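Long-range contact in membrane lipoprotein TpN32 (Treponema pallidum, PDB 1XS5), which binds L-methionine and is probably the substrate-binding lipoprotein of a methionine uptake system: residues E83-S89 against D185-E190. Numbering follows the deposited sequence.
Sequences EPLALYS and DGLAVE. With MET (methionine), chain B.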
ATOM      1  N   GLU A  83      -2.451  -0.045   6.238  1.00 14.94           N
ATOM      2  CA  GLU A  83      -1.412  -1.089   6.347  1.00 14.59           C
ATOM      3  C   GLU A  83      -0.171  -0.290   6.770  1.00 19.51           C
ATOM      4  O   GLU A  83       0.512   0.273   5.896  1.00 18.32           O
ATOM      5  CB  GLU A  83      -1.093  -1.619   4.950  1.00 21.09           C
ATOM      6  CG  GLU A  83      -1.578  -2.895   4.526  1.00 21.15           C
ATOM      7  CD  GLU A  83      -1.361  -3.044   3.006  1.00 18.55           C
ATOM      8  OE1 GLU A  83      -0.212  -2.926   2.521  1.00 18.49           O
ATOM      9  OE2 GLU A  83      -2.361  -3.247   2.312  1.00 22.62           O
ATOM     10  N   PRO A  84       0.141  -0.229   8.067  1.00 14.64           N
ATOM     11  CA  PRO A  84       1.321   0.546   8.462  1.00 14.65           C
ATOM     12  C   PRO A  84       2.616   0.115   7.805  1.00 14.07           C
ATOM     13  O   PRO A  84       2.938  -1.090   7.678  1.00 12.51           O
ATOM     14  CB  PRO A  84       1.381   0.384   9.993  1.00 16.18           C
ATOM     15  CG  PRO A  84      -0.066   0.038  10.382  1.00 23.36           C
ATOM     16  CD  PRO A  84      -0.464  -0.902   9.237  1.00 20.53           C
ATOM     17  N   LEU A  85       3.345   1.138   7.360  1.00 13.03           N
ATOM     18  CA  LEU A  85       4.670   0.945   6.739  1.00 11.98           C
ATOM     19  C   LEU A  85       5.685   0.892   7.888  1.00 15.54           C
ATOM     20  O   LEU A  85       5.598   1.701   8.836  1.00 13.20           O
ATOM     21  CB  LEU A  85       4.992   2.144   5.870  1.00 15.35           C
ATOM     22  CG  LEU A  85       6.312   2.086   5.111  1.00 15.87           C
ATOM     23  CD1 LEU A  85       6.181   1.003   4.034  1.00 11.47           C
ATOM     24  CD2 LEU A  85       6.565   3.423   4.456  1.00  8.43           C
ATOM     25  N   ALA A  86       6.642  -0.039   7.810  1.00 12.60           N
ATOM     26  CA  ALA A  86       7.654  -0.162   8.856  1.00  8.89           C
ATOM     27  C   ALA A  86       9.055  -0.449   8.302  1.00 11.46           C
ATOM     28  O   ALA A  86       9.188  -0.938   7.178  1.00 11.43           O
ATOM     29  CB  ALA A  86       7.268  -1.330   9.809  1.00 11.53           C
ATOM     30  N   LEU A  87      10.059  -0.137   9.114  1.00  8.76           N
ATOM     31  CA  LEU A  87      11.462  -0.451   8.831  1.00 11.11           C
ATOM     32  C   LEU A  87      11.682  -1.797   9.500  1.00 10.29           C
ATOM     33  O   LEU A  87      11.347  -1.969  10.657  1.00 13.32           O
ATOM     34  CB  LEU A  87      12.392   0.575   9.488  1.00 13.27           C
ATOM     35  CG  LEU A  87      13.891   0.223   9.515  1.00 16.26           C
ATOM     36  CD1 LEU A  87      14.498   0.131   8.105  1.00  9.56           C
ATOM     37  CD2 LEU A  87      14.620   1.347  10.277  1.00 13.28           C
ATOM     38  N   TYR A  88      12.228  -2.758   8.763  1.00 13.16           N
ATOM     39  CA  TYR A  88      12.514  -4.096   9.257  1.00 10.42           C
ATOM     40  C   TYR A  88      14.009  -4.326   9.089  1.00 11.81           C
ATOM     41  O   TYR A  88      14.661  -3.645   8.295  1.00 11.85           O
ATOM     42  CB  TYR A  88      11.768  -5.151   8.414  1.00 13.02           C
ATOM     43  CG  TYR A  88      10.244  -5.030   8.434  1.00 10.89           C
ATOM     44  CD1 TYR A  88       9.496  -5.609   9.459  1.00 11.32           C
ATOM     45  CD2 TYR A  88       9.576  -4.309   7.453  1.00  8.48           C
ATOM     46  CE1 TYR A  88       8.087  -5.469   9.501  1.00  8.44           C
ATOM     47  CE2 TYR A  88       8.186  -4.165   7.476  1.00  6.91           C
ATOM     48  CZ  TYR A  88       7.458  -4.750   8.502  1.00 11.77           C
ATOM     49  OH  TYR A  88       6.104  -4.589   8.538  1.00 11.70           O
ATOM     50  N   SER A  89      14.557  -5.297   9.806  1.00 11.79           N
ATOM     51  CA  SER A  89      15.989  -5.596   9.666  1.00 14.17           C
ATOM     52  C   SER A  89      16.230  -7.095   9.783  1.00 13.59           C
ATOM     53  O   SER A  89      15.606  -7.758  10.586  1.00 14.53           O
ATOM     54  CB  SER A  89      16.811  -4.893  10.748  1.00 16.22           C
ATOM     55  OG  SER A  89      18.196  -5.271  10.628  1.00 25.20           O
ATOM     56  N   ASP A 185       7.738  -7.329  14.288  1.00 14.45           N
ATOM     57  CA  ASP A 185       9.070  -7.245  13.728  1.00 13.60           C
ATOM     58  C   ASP A 185       9.590  -5.839  13.387  1.00 15.46           C
ATOM     59  O   ASP A 185      10.786  -5.644  13.270  1.00 18.99           O
ATOM     60  CB  ASP A 185       9.123  -8.122  12.460  1.00 17.33           C
ATOM     61  CG  ASP A 185       8.584  -9.550  12.719  1.00 22.24           C
ATOM     62  OD1 ASP A 185       9.139 -10.240  13.622  1.00 22.35           O
ATOM     63  OD2 ASP A 185       7.613  -9.970  12.050  1.00 17.35           O
ATOM     64  N   GLY A 186       8.706  -4.873  13.231  1.00 14.87           N
ATOM     65  CA  GLY A 186       9.141  -3.527  12.876  1.00 16.00           C
ATOM     66  C   GLY A 186      10.010  -2.872  13.942  1.00 21.25           C
ATOM     67  O   GLY A 186       9.859  -3.131  15.150  1.00 17.08           O
ATOM     68  N   LEU A 187      10.936  -2.032  13.495  1.00 14.20           N
ATOM     69  CA  LEU A 187      11.816  -1.338  14.410  1.00 14.98           C
ATOM     70  C   LEU A 187      11.394   0.135  14.479  1.00 16.97           C
ATOM     71  O   LEU A 187      11.813   0.850  15.388  1.00 16.42           O
ATOM     72  CB  LEU A 187      13.273  -1.424  13.923  1.00 17.65           C
ATOM     73  CG  LEU A 187      13.885  -2.824  13.787  1.00 19.54           C
ATOM     74  CD1 LEU A 187      15.357  -2.661  13.425  1.00 18.55           C
ATOM     75  CD2 LEU A 187      13.748  -3.582  15.133  1.00 23.76           C
ATOM     76  N   ALA A 188      10.630   0.579  13.474  1.00 12.41           N
ATOM     77  CA  ALA A 188      10.127   1.957  13.386  1.00 14.12           C
ATOM     78  C   ALA A 188       8.950   1.927  12.437  1.00 18.92           C
ATOM     79  O   ALA A 188       8.943   1.174  11.456  1.00 15.80           O
ATOM     80  CB  ALA A 188      11.240   2.951  12.826  1.00 14.23           C
ATOM     81  N   VAL A 189       7.945   2.751  12.731  1.00 16.34           N
ATOM     82  CA  VAL A 189       6.738   2.808  11.917  1.00 16.77           C
ATOM     83  C   VAL A 189       6.515   4.222  11.381  1.00 18.33           C
ATOM     84  O   VAL A 189       6.940   5.195  12.007  1.00 18.29           O
ATOM     85  CB  VAL A 189       5.533   2.361  12.744  1.00 17.66           C
ATOM     86  CG1 VAL A 189       4.217   2.504  11.918  1.00 19.42           C
ATOM     87  CG2 VAL A 189       5.757   0.909  13.181  1.00 13.61           C
ATOM     88  N   GLU A 190       5.833   4.328  10.239  1.00 13.51           N
ATOM     89  CA  GLU A 190       5.596   5.609   9.607  1.00 13.39           C
ATOM     90  C   GLU A 190       4.775   6.475  10.550  1.00 17.51           C
ATOM     91  O   GLU A 190       3.949   5.966  11.334  1.00 18.13           O
ATOM     92  CB  GLU A 190       4.830   5.434   8.315  1.00 16.36           C
ATOM     93  CG  GLU A 190       3.419   4.883   8.540  1.00 14.18           C
ATOM     94  CD  GLU A 190       2.691   4.722   7.227  1.00 19.52           C
ATOM     95  OE1 GLU A 190       2.752   5.687   6.416  1.00 18.03           O
ATOM     96  OE2 GLU A 190       2.076   3.649   7.008  1.00 19.78           O
TER
HETATM   97  N   MET B 301      -0.831  -1.842   0.151  1.00 16.99           N
HETATM   98  CA  MET B 301       0.181  -0.757  -0.120  1.00 15.58           C
HETATM   99  C   MET B 301       0.483   0.125   1.111  1.00 19.64           C
HETATM  100  O   MET B 301       1.679   0.379   1.399  1.00 18.90           O
HETATM  101  CB  MET B 301      -0.309   0.158  -1.264  1.00 16.82           C
HETATM  102  CG  MET B 301       0.788   1.072  -1.767  1.00 13.47           C
HETATM  103  SD  MET B 301       0.274   2.203  -3.080  1.00 12.43           S
HETATM  104  CE  MET B 301       0.336   1.030  -4.498  1.00 10.58           C
HETATM  105  OXT MET B 301      -0.487   0.556   1.773  1.00 20.90           O
HETATM  106  O   HOH W   1      12.710  -6.808  11.449  1.00 19.26           O
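Glu190 OE2 has two polar partners. Leu85 N donates to this oxygen at 2.8 Å, reaching it from above the carboxylate plane, and Arg115 NH2 of helix 110-122 forms a salt bridge with it. The side chain reaches across to the other segment: CG lies between the backbone N and the carbonyl carbon (chi1 65°), and the chain is extended beyond it. That brings the carboxylate to Leu85, where OE2 also lies 3.5 Å from Leu85 CB. The charge on Arg115 would be expected to stabilise the buried carboxylate in its ionised form.

Leu85 is held a second time, because Glu190 N donates to Leu85 O at 3.0 Å. Farther along, Leu87 N bonds to Ala188 O, and Leu187 N reaches Leu87 O at 2.9 Å, nearly in line with the carbonyl. Ala86 and Val189 form an antiparallel non-hydrogen-bonded pair. Val189 CG1 reaches back to Pro84 CB at 4.0 Å, and its other methyl, CG2, faces Ala86 CB.

At the other end, Asp185 CB meets the edge of the Tyr88 ring, near its plane, 3.9 Å from CD1. The Asp185 carboxylate is turned elsewhere, with OD2 accepting from Ser181 N. A water bridges Ser89 N and Asp185 O. Ser89 CB also touches Leu187 CD1.

Strand 86-88 pairs with strand 167-170 on its other side; the short, weakly bonded strand 188-189 is the outermost of the sheet's five strands. Just before strand 86-88, Glu83 OE1 accepts from the amino nitrogen of the bound methionine at 2.7 Å. Arg115 also binds the ligand, which links the Glu190 salt bridge to the pocket. This is an antiparallel edge pairing in one lobe of a two-lobed periplasmic binding protein, beside the ligand cleft.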